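Local atomic coordinates of conserved lipoprotein, putative (PDB entry 4L1N), a protein that is of unknown function but, as a putative lipoprotein of the DUF4652 family, is probably anchored to the cell membrane and related to beta-propeller proteins. Residues V175-V187 against L194-K206. Numbering follows the deposited sequence.
Sequences VKKGDKIDVQILV and LESHEETKTITVK
Thr202 OG1 gives its proton to Asp182 OD1 at 2.6 Å, coming from above the carboxylate plane between two neighbouring strands of a beta hairpin. Strands 180-188 and 196-204 run antiparallel, with 154° between the N-to-C directions of 180-187 and 196-204, and with strand 169-177 they make a three-stranded sheet in which 180-188 is the middle strand and 196-204 an outer one. Asp182 and Thr202 form a non-hydrogen-bonded pair; their side chains lie side by side, pointing the same way, and the bond ties the strands where the backbone does not. Two residues on, the same face carries Gln184, whose chain bends at chi2 (-84°) and brings its amide over to the other strand. There Gln184 OE1 faces Thr200 OG1, probably as a hydrogen-bond acceptor, although the modelled separation is too short to be trusted. Gln184 NE2 comes to 2.8 Å from Glu198 OE1.

The backbone pairing is regular from Ile181-Ile203 to Val187-His197, with Val183 N reaching Lys201 O at 2.7 Å. It extends past the strand end, where Val205 N bonds to Asp179 O in the type II' turn that leads in from strand 169-177.

The reverse face is apolar along the middle strand. Ile181 crosses Ile203, CB to CG1 at 3.7 Å, and sends CD1 to Val205 CG1. Outside the hairpin, Ile181 also packs on Met132 of strand 130-137, and both Ile185 and Ile203 touch Tyr162, which joins this face to the rest of the chain. At its far end the His197 ring lies over Val187, whose CB sits 3.9 Å from the ring centroid in a CH-pi contact. The ring's rotation is fixed from both nitrogens: ND1 bonds to Glu189, and His197 NE2 donates to Glu199 OE2 at 3.1 Å, the oxygen lying nearly in the ring plane.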
loop_
_atom_site.group_PDB
_atom_site.type_symbol
_atom_site.label_atom_id
_atom_site.label_comp_id
_atom_site.label_asym_id
_atom_site.label_seq_id
_atom_site.Cartn_x
_atom_site.Cartn_y
_atom_site.Cartn_z
ATOM N N VAL A 175 -6.918 7.347 5.395
ATOM C CA VAL A 175 -8.176 7.796 4.809
ATOM C C VAL A 175 -7.942 9.224 4.335
ATOM O O VAL A 175 -7.497 10.057 5.132
ATOM C CB VAL A 175 -9.382 7.710 5.798
ATOM C CG1 VAL A 175 -10.702 7.746 5.046
ATOM C CG2 VAL A 175 -9.317 6.471 6.698
ATOM N N LYS A 176 -8.209 9.504 3.052
ATOM C CA LYS A 176 -8.022 10.832 2.490
ATOM C C LYS A 176 -9.367 11.496 2.177
ATOM O O LYS A 176 -10.274 10.848 1.651
ATOM C CB LYS A 176 -7.158 10.746 1.225
ATOM C CG LYS A 176 -6.733 12.094 0.660
ATOM C CD LYS A 176 -5.696 11.962 -0.419
ATOM C CE LYS A 176 -5.430 13.302 -1.058
ATOM N NZ LYS A 176 -6.463 13.664 -2.078
ATOM N N LYS A 177 -9.481 12.802 2.496
ATOM C CA LYS A 177 -10.639 13.638 2.195
ATOM C C LYS A 177 -10.102 15.000 1.790
ATOM O O LYS A 177 -9.743 15.816 2.639
ATOM C CB LYS A 177 -11.639 13.708 3.375
ATOM C CG LYS A 177 -12.948 14.480 3.093
ATOM C CD LYS A 177 -13.931 13.714 2.188
ATOM C CE LYS A 177 -15.107 14.560 1.757
ATOM N NZ LYS A 177 -15.864 13.934 0.635
ATOM N N GLY A 178 -9.994 15.204 0.490
ATOM C CA GLY A 178 -9.483 16.441 -0.076
ATOM C C GLY A 178 -7.990 16.578 0.103
ATOM O O GLY A 178 -7.234 15.685 -0.284
ATOM N N ASP A 179 -7.567 17.687 0.714
ATOM C CA ASP A 179 -6.168 18.000 0.981
ATOM C C ASP A 179 -5.674 17.348 2.279
ATOM O O ASP A 179 -4.505 17.508 2.608
ATOM C CB ASP A 179 -5.974 19.537 1.043
ATOM C CG ASP A 179 -6.821 20.285 2.080
ATOM O OD1 ASP A 179 -8.067 20.061 2.120
ATOM O OD2 ASP A 179 -6.256 21.147 2.804
ATOM N N LYS A 180 -6.543 16.626 3.022
ATOM C CA LYS A 180 -6.182 16.026 4.322
ATOM C C LYS A 180 -6.167 14.506 4.318
ATOM O O LYS A 180 -7.071 13.879 3.764
ATOM C CB LYS A 180 -7.172 16.465 5.428
ATOM C CG LYS A 180 -7.430 17.956 5.553
ATOM C CD LYS A 180 -6.526 18.632 6.575
ATOM C CE LYS A 180 -6.544 20.136 6.406
ATOM N NZ LYS A 180 -7.776 20.752 6.983
ATOM N N ILE A 181 -5.202 13.912 5.040
ATOM C CA ILE A 181 -5.109 12.461 5.212
ATOM C C ILE A 181 -5.072 12.163 6.702
ATOM O O ILE A 181 -4.252 12.737 7.401
ATOM C CB ILE A 181 -3.891 11.814 4.466
ATOM C CG1 ILE A 181 -3.806 12.241 2.977
ATOM C CG2 ILE A 181 -3.892 10.302 4.607
ATOM C CD1 ILE A 181 -2.525 11.912 2.288
ATOM N N ASP A 182 -5.970 11.288 7.185
ATOM C CA ASP A 182 -5.997 10.765 8.550
ATOM C C ASP A 182 -5.119 9.505 8.556
ATOM O O ASP A 182 -5.446 8.528 7.880
ATOM C CB ASP A 182 -7.442 10.427 8.964
ATOM C CG ASP A 182 -8.299 11.534 9.525
ATOM O OD1 ASP A 182 -7.845 12.691 9.537
ATOM O OD2 ASP A 182 -9.425 11.241 9.963
ATOM N N VAL A 183 -3.983 9.538 9.253
ATOM C CA VAL A 183 -3.015 8.438 9.263
ATOM C C VAL A 183 -3.115 7.662 10.588
ATOM O O VAL A 183 -2.935 8.277 11.655
ATOM C CB VAL A 183 -1.586 9.008 9.021
ATOM C CG1 VAL A 183 -0.521 7.935 9.078
ATOM C CG2 VAL A 183 -1.494 9.771 7.703
ATOM N N GLN A 184 -3.404 6.316 10.534
ATOM C CA GLN A 184 -3.421 5.545 11.771
ATOM C C GLN A 184 -2.087 4.962 12.016
ATOM O O GLN A 184 -1.528 4.277 11.153
ATOM C CB GLN A 184 -4.469 4.442 11.827
ATOM C CG GLN A 184 -5.840 4.971 12.081
ATOM C CD GLN A 184 -6.140 5.204 13.512
ATOM O OE1 GLN A 184 -6.578 6.272 13.873
ATOM N NE2 GLN A 184 -5.976 4.207 14.338
ATOM N N ILE A 185 -1.581 5.205 13.220
ATOM C CA ILE A 185 -0.284 4.693 13.626
ATOM C C ILE A 185 -0.505 3.739 14.790
ATOM O O ILE A 185 -1.286 4.046 15.670
ATOM C CB ILE A 185 0.660 5.890 13.983
ATOM C CG1 ILE A 185 0.738 6.864 12.820
ATOM C CG2 ILE A 185 2.063 5.432 14.408
ATOM C CD1 ILE A 185 0.796 8.196 13.185
ATOM N N LEU A 186 0.146 2.584 14.775
ATOM C CA LEU A 186 0.151 1.635 15.884
ATOM C C LEU A 186 1.495 1.814 16.639
ATOM O O LEU A 186 2.583 1.566 16.080
ATOM C CB LEU A 186 -0.050 0.196 15.385
ATOM C CG LEU A 186 0.161 -0.947 16.408
ATOM C CD1 LEU A 186 -1.053 -1.135 17.287
ATOM C CD2 LEU A 186 0.541 -2.264 15.702
ATOM N N VAL A 187 1.413 2.335 17.874
ATOM C CA VAL A 187 2.594 2.568 18.701
ATOM C C VAL A 187 2.782 1.456 19.735
ATOM O O VAL A 187 1.886 1.203 20.513
ATOM C CB VAL A 187 2.554 3.923 19.401
ATOM C CG1 VAL A 187 3.918 4.255 19.982
ATOM C CG2 VAL A 187 2.077 5.019 18.457
ATOM N N LEU A 194 4.516 -6.188 23.557
ATOM C CA LEU A 194 3.410 -6.767 24.304
ATOM C C LEU A 194 2.310 -5.758 24.632
ATOM O O LEU A 194 1.223 -6.156 25.026
ATOM C CB LEU A 194 3.932 -7.394 25.621
ATOM C CG LEU A 194 4.891 -8.601 25.529
ATOM C CD1 LEU A 194 5.168 -9.126 26.891
ATOM C CD2 LEU A 194 4.348 -9.709 24.631
ATOM N N GLU A 195 2.607 -4.476 24.536
ATOM C CA GLU A 195 1.682 -3.397 24.819
ATOM C C GLU A 195 1.788 -2.378 23.738
ATOM O O GLU A 195 2.899 -1.944 23.409
ATOM C CB GLU A 195 1.983 -2.752 26.180
ATOM C CG GLU A 195 1.050 -1.600 26.530
ATOM C CD GLU A 195 1.281 -0.968 27.886
ATOM O OE1 GLU A 195 2.264 -1.343 28.565
ATOM O OE2 GLU A 195 0.478 -0.088 28.270
ATOM N N SER A 196 0.629 -1.971 23.209
ATOM C CA SER A 196 0.551 -0.970 22.167
ATOM C C SER A 196 -0.618 -0.016 22.401
ATOM O O SER A 196 -1.477 -0.284 23.246
ATOM C CB SER A 196 0.401 -1.664 20.813
ATOM O OG SER A 196 -0.941 -2.013 20.510
ATOM N N HIS A 197 -0.660 1.081 21.625
ATOM C CA HIS A 197 -1.783 2.009 21.511
ATOM C C HIS A 197 -1.868 2.507 20.043
ATOM O O HIS A 197 -0.927 2.349 19.290
ATOM C CB HIS A 197 -1.723 3.151 22.525
ATOM C CG HIS A 197 -0.767 4.262 22.208
ATOM N ND1 HIS A 197 0.482 4.318 22.784
ATOM C CD2 HIS A 197 -0.958 5.390 21.482
ATOM C CE1 HIS A 197 1.029 5.451 22.359
ATOM N NE2 HIS A 197 0.210 6.117 21.557
ATOM N N GLU A 198 -2.990 3.104 19.650
ATOM C CA GLU A 198 -3.176 3.658 18.312
ATOM C C GLU A 198 -3.264 5.191 18.367
ATOM O O GLU A 198 -3.646 5.759 19.389
ATOM C CB GLU A 198 -4.431 3.067 17.670
ATOM C CG GLU A 198 -4.227 1.623 17.260
ATOM C CD GLU A 198 -5.218 1.013 16.284
ATOM O OE1 GLU A 198 -5.997 1.763 15.652
ATOM O OE2 GLU A 198 -5.205 -0.231 16.146
ATOM N N GLU A 199 -2.882 5.853 17.273
ATOM C CA GLU A 199 -2.945 7.313 17.090
ATOM C C GLU A 199 -3.611 7.648 15.768
ATOM O O GLU A 199 -3.533 6.855 14.848
ATOM C CB GLU A 199 -1.531 7.942 17.116
ATOM C CG GLU A 199 -0.852 7.833 18.467
ATOM C CD GLU A 199 0.536 8.429 18.611
ATOM O OE1 GLU A 199 1.202 8.677 17.577
ATOM O OE2 GLU A 199 0.987 8.578 19.773
ATOM N N THR A 200 -4.241 8.819 15.664
ATOM C CA THR A 200 -4.764 9.373 14.407
ATOM C C THR A 200 -4.065 10.699 14.167
ATOM O O THR A 200 -4.151 11.580 15.016
ATOM C CB THR A 200 -6.279 9.555 14.384
ATOM O OG1 THR A 200 -6.941 8.416 14.937
ATOM C CG2 THR A 200 -6.781 9.818 13.014
ATOM N N LYS A 201 -3.370 10.845 13.042
ATOM C CA LYS A 201 -2.666 12.079 12.705
ATOM C C LYS A 201 -3.183 12.562 11.405
ATOM O O LYS A 201 -3.166 11.816 10.429
ATOM C CB LYS A 201 -1.129 11.890 12.630
ATOM C CG LYS A 201 -0.445 11.261 13.862
ATOM C CD LYS A 201 -0.607 12.063 15.127
ATOM C CE LYS A 201 0.703 12.375 15.788
ATOM N NZ LYS A 201 0.583 12.221 17.264
ATOM N N THR A 202 -3.653 13.798 11.370
ATOM C CA THR A 202 -4.154 14.409 10.157
ATOM C C THR A 202 -2.997 15.188 9.578
ATOM O O THR A 202 -2.422 16.027 10.268
ATOM C CB THR A 202 -5.423 15.218 10.476
ATOM O OG1 THR A 202 -6.391 14.286 10.945
ATOM C CG2 THR A 202 -6.007 15.931 9.275
ATOM N N ILE A 203 -2.619 14.867 8.341
ATOM C CA ILE A 203 -1.558 15.546 7.589
ATOM C C ILE A 203 -2.195 16.370 6.450
ATOM O O ILE A 203 -3.249 15.997 5.941
ATOM C CB ILE A 203 -0.442 14.577 7.064
ATOM C CG1 ILE A 203 -1.003 13.440 6.187
ATOM C CG2 ILE A 203 0.415 14.034 8.218
ATOM C CD1 ILE A 203 0.013 12.657 5.417
ATOM N N THR A 204 -1.585 17.502 6.081
ATOM C CA THR A 204 -2.057 18.317 4.956
ATOM C C THR A 204 -1.131 17.981 3.749
ATOM O O THR A 204 0.067 17.732 3.924
ATOM C CB THR A 204 -2.131 19.810 5.328
ATOM O OG1 THR A 204 -2.915 19.959 6.501
ATOM C CG2 THR A 204 -2.812 20.616 4.299
ATOM N N VAL A 205 -1.700 17.905 2.543
ATOM C CA VAL A 205 -0.930 17.555 1.341
ATOM C C VAL A 205 -1.113 18.566 0.213
ATOM O O VAL A 205 -2.042 19.378 0.230
ATOM C CB VAL A 205 -1.232 16.120 0.839
ATOM C CG1 VAL A 205 -0.765 15.076 1.849
ATOM C CG2 VAL A 205 -2.709 15.932 0.481
ATOM N N LYS A 206 -0.200 18.501 -0.771
ATOM C CA LYS A 206 -0.233 19.321 -1.995
ATOM C C LYS A 206 -0.256 18.396 -3.233
ATOM O O LYS A 206 0.247 17.247 -3.149
ATOM C CB LYS A 206 0.945 20.308 -2.056
ATOM O OXT LYS A 206 -0.842 18.800 -4.261
#